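Local coordinates for protein toll-like receptor 13 (Mus musculus, PDB 4Z0C) that senses bacterial infection by binding bacterial 23S ribosomal RNA and signals through MYD88 and TRAF6 to activate NF-kappa-B, at residues 377-391 against 401-415. Residues are numbered along the deposited sequence; the frame is centred on the assembly and turned at random.
Sequences HLEFLSLSRNPITEL and ALKELNLAACWIVTI
L381 and L405 both swing CG away from the backbone N (chi1 172° and 177°), which lays the two leucines side by side, CD2 of L381 3.9 Å from CD1 of L405. They belong to neighbouring coils of a leucine-rich-repeat solenoid, repeats 15 and 16 of the Toll-like receptor ectodomain. L378 and L402 pair likewise; L383 and L407, though turned the other way about chi1, also lie alongside, branched apolar chains filling the interior. Strands 380-382 and 404-406 run parallel, stitched by N406 N to L381 O (2.9 Å) and L383 N to N406 O (2.7 Å). On the other strand face the ring edge of F380, with its slightly positive C-H groups, suits the carboxylate of E404 (CE1 to OE1 3.6 Å), the planes 80° apart.

At the end of strand 404-406, N406 turns its side chain on to the loop, OD1 accepting from A408 N in an Asx turn, while A408 O takes R385 N from the preceding coil. N386 is the consensus asparagine: ND2 donates to L383 O (2.7 Å) and L359 O and OD1 accepts from F364 N, satisfying the buried amide. C410 takes that position in its repeat, SG 3.2 Å from L383 O.

V413 N binds T389 O, and W411 packs on V413 of the second subunit. The broad indole receives P387 in a CH-pi contact, CB over the six-membered ring of W411, 3.7 Å from its centroid.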
ATOM      1  N   HIS A 377      -9.520  29.503 -26.680  1.00 46.18           N
ATOM      2  CA  HIS A 377      -9.255  30.276 -25.473  1.00 46.19           C
ATOM      3  C   HIS A 377      -9.377  29.481 -24.170  1.00 41.87           C
ATOM      4  O   HIS A 377      -9.213  30.042 -23.084  1.00 41.90           O
ATOM      5  CB  HIS A 377     -10.153  31.514 -25.447  1.00 51.83           C
ATOM      6  CG  HIS A 377      -9.587  32.680 -26.196  1.00 61.21           C
ATOM      7  ND1 HIS A 377     -10.078  33.088 -27.417  1.00 62.28           N
ATOM      8  CD2 HIS A 377      -8.586  33.538 -25.887  1.00 65.19           C
ATOM      9  CE1 HIS A 377      -9.393  34.137 -27.835  1.00 67.71           C
ATOM     10  NE2 HIS A 377      -8.484  34.432 -26.924  1.00 64.89           N
ATOM     11  N   LEU A 378      -9.670  28.184 -24.283  1.00 39.92           N
ATOM     12  CA  LEU A 378      -9.817  27.304 -23.118  1.00 33.17           C
ATOM     13  C   LEU A 378      -8.565  27.341 -22.222  1.00 29.08           C
ATOM     14  O   LEU A 378      -7.444  27.224 -22.714  1.00 29.86           O
ATOM     15  CB  LEU A 378     -10.111  25.864 -23.572  1.00 28.43           C
ATOM     16  CG  LEU A 378     -10.827  24.904 -22.610  1.00 23.97           C
ATOM     17  CD1 LEU A 378     -12.225  25.404 -22.285  1.00 25.66           C
ATOM     18  CD2 LEU A 378     -10.883  23.483 -23.160  1.00 19.10           C
ATOM     19  N   GLU A 379      -8.762  27.543 -20.921  1.00 30.06           N
ATOM     20  CA  GLU A 379      -7.667  27.551 -19.947  1.00 30.23           C
ATOM     21  C   GLU A 379      -7.740  26.393 -18.946  1.00 30.18           C
ATOM     22  O   GLU A 379      -6.713  25.952 -18.424  1.00 31.04           O
ATOM     23  CB  GLU A 379      -7.631  28.895 -19.218  1.00 35.83           C
ATOM     24  CG  GLU A 379      -6.929  29.947 -20.044  1.00 41.29           C
ATOM     25  CD  GLU A 379      -7.164  31.347 -19.550  1.00 45.24           C
ATOM     26  OE1 GLU A 379      -8.038  31.539 -18.680  1.00 50.60           O
ATOM     27  OE2 GLU A 379      -6.475  32.259 -20.045  1.00 49.46           O
ATOM     28  N   PHE A 380      -8.952  25.905 -18.684  1.00 27.60           N
ATOM     29  CA  PHE A 380      -9.146  24.764 -17.797  1.00 34.25           C
ATOM     30  C   PHE A 380     -10.018  23.695 -18.475  1.00 32.53           C
ATOM     31  O   PHE A 380     -11.112  23.970 -18.955  1.00 28.35           O
ATOM     32  CB  PHE A 380      -9.781  25.189 -16.471  1.00 35.11           C
ATOM     33  CG  PHE A 380     -10.201  24.027 -15.589  1.00 47.67           C
ATOM     34  CD1 PHE A 380      -9.285  23.407 -14.739  1.00 51.56           C
ATOM     35  CD2 PHE A 380     -11.514  23.554 -15.607  1.00 44.28           C
ATOM     36  CE1 PHE A 380      -9.669  22.334 -13.928  1.00 43.07           C
ATOM     37  CE2 PHE A 380     -11.907  22.493 -14.799  1.00 39.27           C
ATOM     38  CZ  PHE A 380     -10.979  21.881 -13.954  1.00 38.77           C
ATOM     39  N   LEU A 381      -9.523  22.470 -18.497  1.00 28.36           N
ATOM     40  CA  LEU A 381     -10.270  21.352 -19.053  1.00 26.62           C
ATOM     41  C   LEU A 381     -10.168  20.206 -18.068  1.00 27.32           C
ATOM     42  O   LEU A 381      -9.071  19.861 -17.610  1.00 24.88           O
ATOM     43  CB  LEU A 381      -9.716  20.949 -20.419  1.00 25.65           C
ATOM     44  CG  LEU A 381     -10.299  19.662 -21.029  1.00 35.01           C
ATOM     45  CD1 LEU A 381     -11.793  19.783 -21.277  1.00 33.45           C
ATOM     46  CD2 LEU A 381      -9.573  19.264 -22.314  1.00 27.92           C
ATOM     47  N   SER A 382     -11.314  19.659 -17.680  1.00 26.35           N
ATOM     48  CA  SER A 382     -11.310  18.471 -16.846  1.00 29.27           C
ATOM     49  C   SER A 382     -11.999  17.278 -17.517  1.00 30.75           C
ATOM     50  O   SER A 382     -13.131  17.383 -17.981  1.00 31.42           O
ATOM     51  CB  SER A 382     -11.948  18.750 -15.498  1.00 25.78           C
ATOM     52  OG  SER A 382     -12.241  17.530 -14.846  1.00 27.05           O
ATOM     53  N   LEU A 383     -11.307  16.139 -17.545  1.00 30.75           N
ATOM     54  CA  LEU A 383     -11.870  14.902 -18.083  1.00 24.22           C
ATOM     55  C   LEU A 383     -11.879  13.808 -17.018  1.00 30.77           C
ATOM     56  O   LEU A 383     -12.084  12.639 -17.355  1.00 30.54           O
ATOM     57  CB  LEU A 383     -11.049  14.417 -19.291  1.00 24.49           C
ATOM     58  CG  LEU A 383     -10.889  15.439 -20.427  1.00 27.61           C
ATOM     59  CD1 LEU A 383      -9.957  14.987 -21.529  1.00 29.16           C
ATOM     60  CD2 LEU A 383     -12.222  15.721 -20.992  1.00 23.81           C
ATOM     61  N   SER A 384     -11.620  14.184 -15.757  1.00 22.81           N
ATOM     62  CA  SER A 384     -11.522  13.227 -14.647  1.00 22.35           C
ATOM     63  C   SER A 384     -12.660  12.244 -14.601  1.00 21.93           C
ATOM     64  O   SER A 384     -13.791  12.608 -14.882  1.00 23.12           O
ATOM     65  CB  SER A 384     -11.462  13.920 -13.284  1.00 17.39           C
ATOM     66  OG  SER A 384     -10.197  14.482 -13.112  1.00 45.22           O
ATOM     67  N   ARG A 385     -12.347  11.010 -14.212  1.00 17.68           N
ATOM     68  CA  ARG A 385     -13.354   9.971 -14.031  1.00 19.25           C
ATOM     69  C   ARG A 385     -14.097   9.661 -15.312  1.00 14.42           C
ATOM     70  O   ARG A 385     -15.291   9.374 -15.287  1.00 24.91           O
ATOM     71  CB  ARG A 385     -14.354  10.327 -12.926  1.00 24.05           C
ATOM     72  CG  ARG A 385     -13.699  10.594 -11.613  1.00 34.00           C
ATOM     73  CD  ARG A 385     -14.580  10.232 -10.426  1.00 46.64           C
ATOM     74  NE  ARG A 385     -13.798  10.392  -9.200  1.00 64.86           N
ATOM     75  CZ  ARG A 385     -13.130   9.411  -8.596  1.00 64.37           C
ATOM     76  NH1 ARG A 385     -13.160   8.178  -9.087  1.00 69.41           N
ATOM     77  NH2 ARG A 385     -12.437   9.664  -7.496  1.00 58.21           N
ATOM     78  N   ASN A 386     -13.386   9.714 -16.427  1.00 18.89           N
ATOM     79  CA  ASN A 386     -13.875   9.096 -17.647  1.00 24.97           C
ATOM     80  C   ASN A 386     -13.133   7.787 -17.889  1.00 30.69           C
ATOM     81  O   ASN A 386     -11.954   7.677 -17.577  1.00 27.22           O
ATOM     82  CB  ASN A 386     -13.770  10.049 -18.846  1.00 27.36           C
ATOM     83  CG  ASN A 386     -14.870  11.126 -18.842  1.00 30.50           C
ATOM     84  OD1 ASN A 386     -16.023  10.842 -19.150  1.00 32.02           O
ATOM     85  ND2 ASN A 386     -14.507  12.360 -18.491  1.00 20.76           N
ATOM     86  N   PRO A 387     -13.841   6.773 -18.416  1.00 33.64           N
ATOM     87  CA  PRO A 387     -13.218   5.475 -18.703  1.00 28.60           C
ATOM     88  C   PRO A 387     -12.334   5.549 -19.946  1.00 24.58           C
ATOM     89  O   PRO A 387     -12.543   4.796 -20.887  1.00 25.43           O
ATOM     90  CB  PRO A 387     -14.419   4.563 -18.958  1.00 26.63           C
ATOM     91  CG  PRO A 387     -15.493   5.500 -19.485  1.00 25.13           C
ATOM     92  CD  PRO A 387     -15.282   6.788 -18.729  1.00 29.35           C
ATOM     93  N   ILE A 388     -11.361   6.449 -19.926  1.00 23.62           N
ATOM     94  CA  ILE A 388     -10.413   6.668 -21.008  1.00 20.90           C
ATOM     95  C   ILE A 388      -9.145   5.855 -20.736  1.00 23.32           C
ATOM     96  O   ILE A 388      -8.504   6.025 -19.691  1.00 25.44           O
ATOM     97  CB  ILE A 388      -9.996   8.157 -21.016  1.00 26.77           C
ATOM     98  CG1 ILE A 388     -11.183   9.053 -21.396  1.00 37.71           C
ATOM     99  CG2 ILE A 388      -8.832   8.399 -21.958  1.00 23.95           C
ATOM    100  CD1 ILE A 388     -10.974  10.547 -21.020  1.00 26.20           C
ATOM    101  N   THR A 389      -8.770   4.971 -21.652  1.00 15.11           N
ATOM    102  CA  THR A 389      -7.538   4.208 -21.463  1.00 22.00           C
ATOM    103  C   THR A 389      -6.386   4.842 -22.227  1.00 27.09           C
ATOM    104  O   THR A 389      -5.221   4.609 -21.905  1.00 33.79           O
ATOM    105  CB  THR A 389      -7.680   2.748 -21.900  1.00 27.83           C
ATOM    106  OG1 THR A 389      -7.942   2.688 -23.309  1.00 26.55           O
ATOM    107  CG2 THR A 389      -8.798   2.064 -21.124  1.00 27.66           C
ATOM    108  N   GLU A 390      -6.717   5.663 -23.217  1.00 28.74           N
ATOM    109  CA  GLU A 390      -5.709   6.232 -24.103  1.00 36.54           C
ATOM    110  C   GLU A 390      -6.110   7.624 -24.596  1.00 39.27           C
ATOM    111  O   GLU A 390      -7.284   7.900 -24.823  1.00 37.47           O
ATOM    112  CB  GLU A 390      -5.503   5.298 -25.307  1.00 42.43           C
ATOM    113  CG  GLU A 390      -4.175   4.560 -25.295  1.00 64.22           C
ATOM    114  CD  GLU A 390      -4.036   3.546 -26.416  1.00 70.53           C
ATOM    115  OE1 GLU A 390      -3.129   3.716 -27.255  1.00 72.73           O
ATOM    116  OE2 GLU A 390      -4.832   2.581 -26.456  1.00 72.28           O
ATOM    117  N   LEU A 391      -5.124   8.492 -24.774  1.00 43.82           N
ATOM    118  CA  LEU A 391      -5.376   9.829 -25.297  1.00 46.95           C
ATOM    119  C   LEU A 391      -5.330   9.915 -26.821  1.00 52.96           C
ATOM    120  O   LEU A 391      -4.287   9.658 -27.425  1.00 56.30           O
ATOM    121  CB  LEU A 391      -4.345  10.794 -24.727  1.00 33.06           C
ATOM    122  CG  LEU A 391      -4.555  11.044 -23.247  1.00 26.28           C
ATOM    123  CD1 LEU A 391      -3.461  11.978 -22.723  1.00 27.02           C
ATOM    124  CD2 LEU A 391      -5.954  11.623 -23.039  1.00 26.03           C
ATOM    125  N   ALA A 401      -3.930  27.693 -25.405  1.00 36.74           N
ATOM    126  CA  ALA A 401      -4.104  28.551 -24.228  1.00 39.42           C
ATOM    127  C   ALA A 401      -4.247  27.774 -22.922  1.00 38.84           C
ATOM    128  O   ALA A 401      -4.290  28.373 -21.842  1.00 39.19           O
ATOM    129  CB  ALA A 401      -5.298  29.492 -24.417  1.00 32.17           C
ATOM    130  N   LEU A 402      -4.311  26.449 -23.018  1.00 39.81           N
ATOM    131  CA  LEU A 402      -4.631  25.612 -21.866  1.00 36.02           C
ATOM    132  C   LEU A 402      -3.565  25.738 -20.776  1.00 34.77           C
ATOM    133  O   LEU A 402      -2.370  25.674 -21.058  1.00 26.86           O
ATOM    134  CB  LEU A 402      -4.828  24.157 -22.292  1.00 35.18           C
ATOM    135  CG  LEU A 402      -5.713  23.312 -21.373  1.00 28.79           C
ATOM    136  CD1 LEU A 402      -7.160  23.773 -21.501  1.00 30.43           C
ATOM    137  CD2 LEU A 402      -5.579  21.826 -21.693  1.00 22.72           C
ATOM    138  N   LYS A 403      -4.007  25.977 -19.542  1.00 32.24           N
ATOM    139  CA  LYS A 403      -3.082  26.163 -18.438  1.00 33.40           C
ATOM    140  C   LYS A 403      -3.199  24.990 -17.485  1.00 34.74           C
ATOM    141  O   LYS A 403      -2.228  24.600 -16.838  1.00 38.36           O
ATOM    142  CB  LYS A 403      -3.351  27.484 -17.714  1.00 31.97           C
ATOM    143  CG  LYS A 403      -3.270  28.696 -18.642  1.00 46.31           C
ATOM    144  CD  LYS A 403      -3.725  30.008 -17.991  1.00 41.85           C
ATOM    145  CE  LYS A 403      -2.558  30.728 -17.353  1.00 40.11           C
ATOM    146  NZ  LYS A 403      -2.899  32.123 -16.936  1.00 38.21           N
ATOM    147  N   GLU A 404      -4.387  24.401 -17.427  1.00 28.77           N
ATOM    148  CA  GLU A 404      -4.610  23.287 -16.514  1.00 31.43           C
ATOM    149  C   GLU A 404      -5.431  22.157 -17.132  1.00 30.06           C
ATOM    150  O   GLU A 404      -6.542  22.385 -17.608  1.00 29.27           O
ATOM    151  CB  GLU A 404      -5.284  23.775 -15.226  1.00 29.14           C
ATOM    152  CG  GLU A 404      -5.650  22.615 -14.308  1.00 43.33           C
ATOM    153  CD  GLU A 404      -6.005  23.032 -12.892  1.00 57.39           C
ATOM    154  OE1 GLU A 404      -6.537  22.166 -12.153  1.00 56.97           O
ATOM    155  OE2 GLU A 404      -5.746  24.204 -12.514  1.00 62.35           O
ATOM    156  N   LEU A 405      -4.893  20.937 -17.086  1.00 33.89           N
ATOM    157  CA  LEU A 405      -5.586  19.751 -17.595  1.00 24.28           C
ATOM    158  C   LEU A 405      -5.758  18.740 -16.468  1.00 24.55           C
ATOM    159  O   LEU A 405      -4.787  18.308 -15.847  1.00 23.18           O
ATOM    160  CB  LEU A 405      -4.817  19.135 -18.779  1.00 21.23           C
ATOM    161  CG  LEU A 405      -5.333  17.833 -19.432  1.00 25.71           C
ATOM    162  CD1 LEU A 405      -6.759  17.986 -20.012  1.00 20.46           C
ATOM    163  CD2 LEU A 405      -4.376  17.311 -20.506  1.00 20.74           C
ATOM    164  N   ASN A 406      -7.002  18.385 -16.178  1.00 25.63           N
ATOM    165  CA  ASN A 406      -7.281  17.394 -15.139  1.00 21.13           C
ATOM    166  C   ASN A 406      -7.795  16.083 -15.741  1.00 29.28           C
ATOM    167  O   ASN A 406      -8.914  16.020 -16.286  1.00 24.45           O
ATOM    168  CB  ASN A 406      -8.290  17.942 -14.126  1.00 16.28           C
ATOM    169  CG  ASN A 406      -8.496  17.009 -12.937  1.00 25.32           C
ATOM    170  OD1 ASN A 406      -7.767  16.030 -12.758  1.00 29.72           O
ATOM    171  ND2 ASN A 406      -9.507  17.302 -12.126  1.00 25.32           N
ATOM    172  N   LEU A 407      -6.963  15.050 -15.617  1.00 29.27           N
ATOM    173  CA  LEU A 407      -7.226  13.709 -16.121  1.00 24.13           C
ATOM    174  C   LEU A 407      -7.199  12.687 -14.986  1.00 29.32           C
ATOM    175  O   LEU A 407      -6.995  11.515 -15.219  1.00 30.64           O
ATOM    176  CB  LEU A 407      -6.153  13.341 -17.146  1.00 17.68           C
ATOM    177  CG  LEU A 407      -6.254  14.051 -18.491  1.00 24.76           C
ATOM    178  CD1 LEU A 407      -4.966  13.891 -19.250  1.00 32.69           C
ATOM    179  CD2 LEU A 407      -7.376  13.402 -19.280  1.00 20.28           C
ATOM    180  N   ALA A 408      -7.416  13.139 -13.760  1.00 26.75           N
ATOM    181  CA  ALA A 408      -7.362  12.262 -12.600  1.00 19.71           C
ATOM    182  C   ALA A 408      -8.444  11.193 -12.603  1.00 18.50           C
ATOM    183  O   ALA A 408      -9.560  11.440 -13.019  1.00 26.92           O
ATOM    184  CB  ALA A 408      -7.448  13.077 -11.320  1.00 11.41           C
ATOM    185  N   ALA A 409      -8.085   9.998 -12.149  1.00 21.32           N
ATOM    186  CA  ALA A 409      -9.015   8.882 -11.980  1.00 16.17           C
ATOM    187  C   ALA A 409      -9.687   8.440 -13.272  1.00 17.62           C
ATOM    188  O   ALA A 409     -10.746   7.807 -13.250  1.00 23.28           O
ATOM    189  CB  ALA A 409     -10.037   9.170 -10.897  1.00 11.04           C
ATOM    190  N   CYS A 410      -9.068   8.761 -14.400  1.00 11.25           N
ATOM    191  CA  CYS A 410      -9.420   8.078 -15.628  1.00 13.45           C
ATOM    192  C   CYS A 410      -8.769   6.679 -15.596  1.00 20.32           C
ATOM    193  O   CYS A 410      -8.303   6.234 -14.544  1.00 19.03           O
ATOM    194  CB  CYS A 410      -8.931   8.862 -16.829  1.00 17.81           C
ATOM    195  SG  CYS A 410      -9.797  10.409 -17.047  1.00 22.39           S
ATOM    196  N   TRP A 411      -8.746   5.979 -16.728  1.00 19.69           N
ATOM    197  CA  TRP A 411      -8.184   4.625 -16.758  1.00 23.74           C
ATOM    198  C   TRP A 411      -6.911   4.566 -17.587  1.00 20.20           C
ATOM    199  O   TRP A 411      -6.567   3.531 -18.155  1.00 18.68           O
ATOM    200  CB  TRP A 411      -9.205   3.625 -17.311  1.00 22.87           C
ATOM    201  CG  TRP A 411     -10.430   3.455 -16.480  1.00 25.68           C
ATOM    202  CD1 TRP A 411     -10.688   4.013 -15.254  1.00 30.21           C
ATOM    203  CD2 TRP A 411     -11.583   2.676 -16.816  1.00 26.01           C
ATOM    204  NE1 TRP A 411     -11.929   3.619 -14.806  1.00 29.61           N
ATOM    205  CE2 TRP A 411     -12.502   2.804 -15.749  1.00 28.01           C
ATOM    206  CE3 TRP A 411     -11.939   1.903 -17.923  1.00 22.93           C
ATOM    207  CZ2 TRP A 411     -13.737   2.161 -15.748  1.00 22.10           C
ATOM    208  CZ3 TRP A 411     -13.176   1.264 -17.924  1.00 24.35           C
ATOM    209  CH2 TRP A 411     -14.054   1.390 -16.840  1.00 24.16           C
ATOM    210  N   ILE A 412      -6.213   5.685 -17.666  1.00 19.73           N
ATOM    211  CA  ILE A 412      -5.126   5.810 -18.625  1.00 16.51           C
ATOM    212  C   ILE A 412      -3.998   4.798 -18.415  1.00 25.54           C
ATOM    213  O   ILE A 412      -3.419   4.626 -17.321  1.00 19.14           O
ATOM    214  CB  ILE A 412      -4.601   7.242 -18.686  1.00 22.17           C
ATOM    215  CG1 ILE A 412      -5.703   8.152 -19.262  1.00 21.78           C
ATOM    216  CG2 ILE A 412      -3.290   7.299 -19.488  1.00 13.99           C
ATOM    217  CD1 ILE A 412      -5.532   9.621 -18.925  1.00 19.17           C
ATOM    218  N   VAL A 413      -3.714   4.121 -19.511  1.00 26.76           N
ATOM    219  CA  VAL A 413      -2.942   2.908 -19.502  1.00 28.87           C
ATOM    220  C   VAL A 413      -1.573   3.216 -20.090  1.00 27.89           C
ATOM    221  O   VAL A 413      -0.598   2.536 -19.808  1.00 26.60           O
ATOM    222  CB  VAL A 413      -3.741   1.865 -20.310  1.00 31.88           C
ATOM    223  CG1 VAL A 413      -3.062   1.504 -21.627  1.00 17.06           C
ATOM    224  CG2 VAL A 413      -4.109   0.689 -19.448  1.00 28.65           C
ATOM    225  N   THR A 414      -1.489   4.280 -20.883  1.00 31.81           N
ATOM    226  CA  THR A 414      -0.213   4.635 -21.486  1.00 27.26           C
ATOM    227  C   THR A 414      -0.225   6.086 -21.988  1.00 31.80           C
ATOM    228  O   THR A 414      -1.263   6.613 -22.398  1.00 35.05           O
ATOM    229  CB  THR A 414       0.137   3.655 -22.641  1.00 37.57           C
ATOM    230  OG1 THR A 414       1.516   3.780 -23.011  1.00 48.71           O
ATOM    231  CG2 THR A 414      -0.759   3.891 -23.840  1.00 22.36           C
ATOM    232  N   ILE A 415       0.929   6.734 -21.916  1.00 25.39           N
ATOM    233  CA  ILE A 415       1.151   8.040 -22.524  1.00 21.86           C
ATOM    234  C   ILE A 415       2.561   8.043 -23.112  1.00 30.76           C
ATOM    235  O   ILE A 415       3.401   7.223 -22.730  1.00 34.43           O
ATOM    236  CB  ILE A 415       1.040   9.197 -21.480  1.00 35.12           C
ATOM    237  CG1 ILE A 415       1.778   8.838 -20.183  1.00 34.26           C
ATOM    238  CG2 ILE A 415      -0.402   9.495 -21.154  1.00 28.93           C
ATOM    239  CD1 ILE A 415       1.895   9.989 -19.195  1.00 25.77           C
TER
HETATM  240  O   HOH W   1      -6.587  26.741 -25.373  1.00 31.57           O
HETATM  241  O   HOH W   2      -2.477   8.201 -24.336  1.00 28.76           O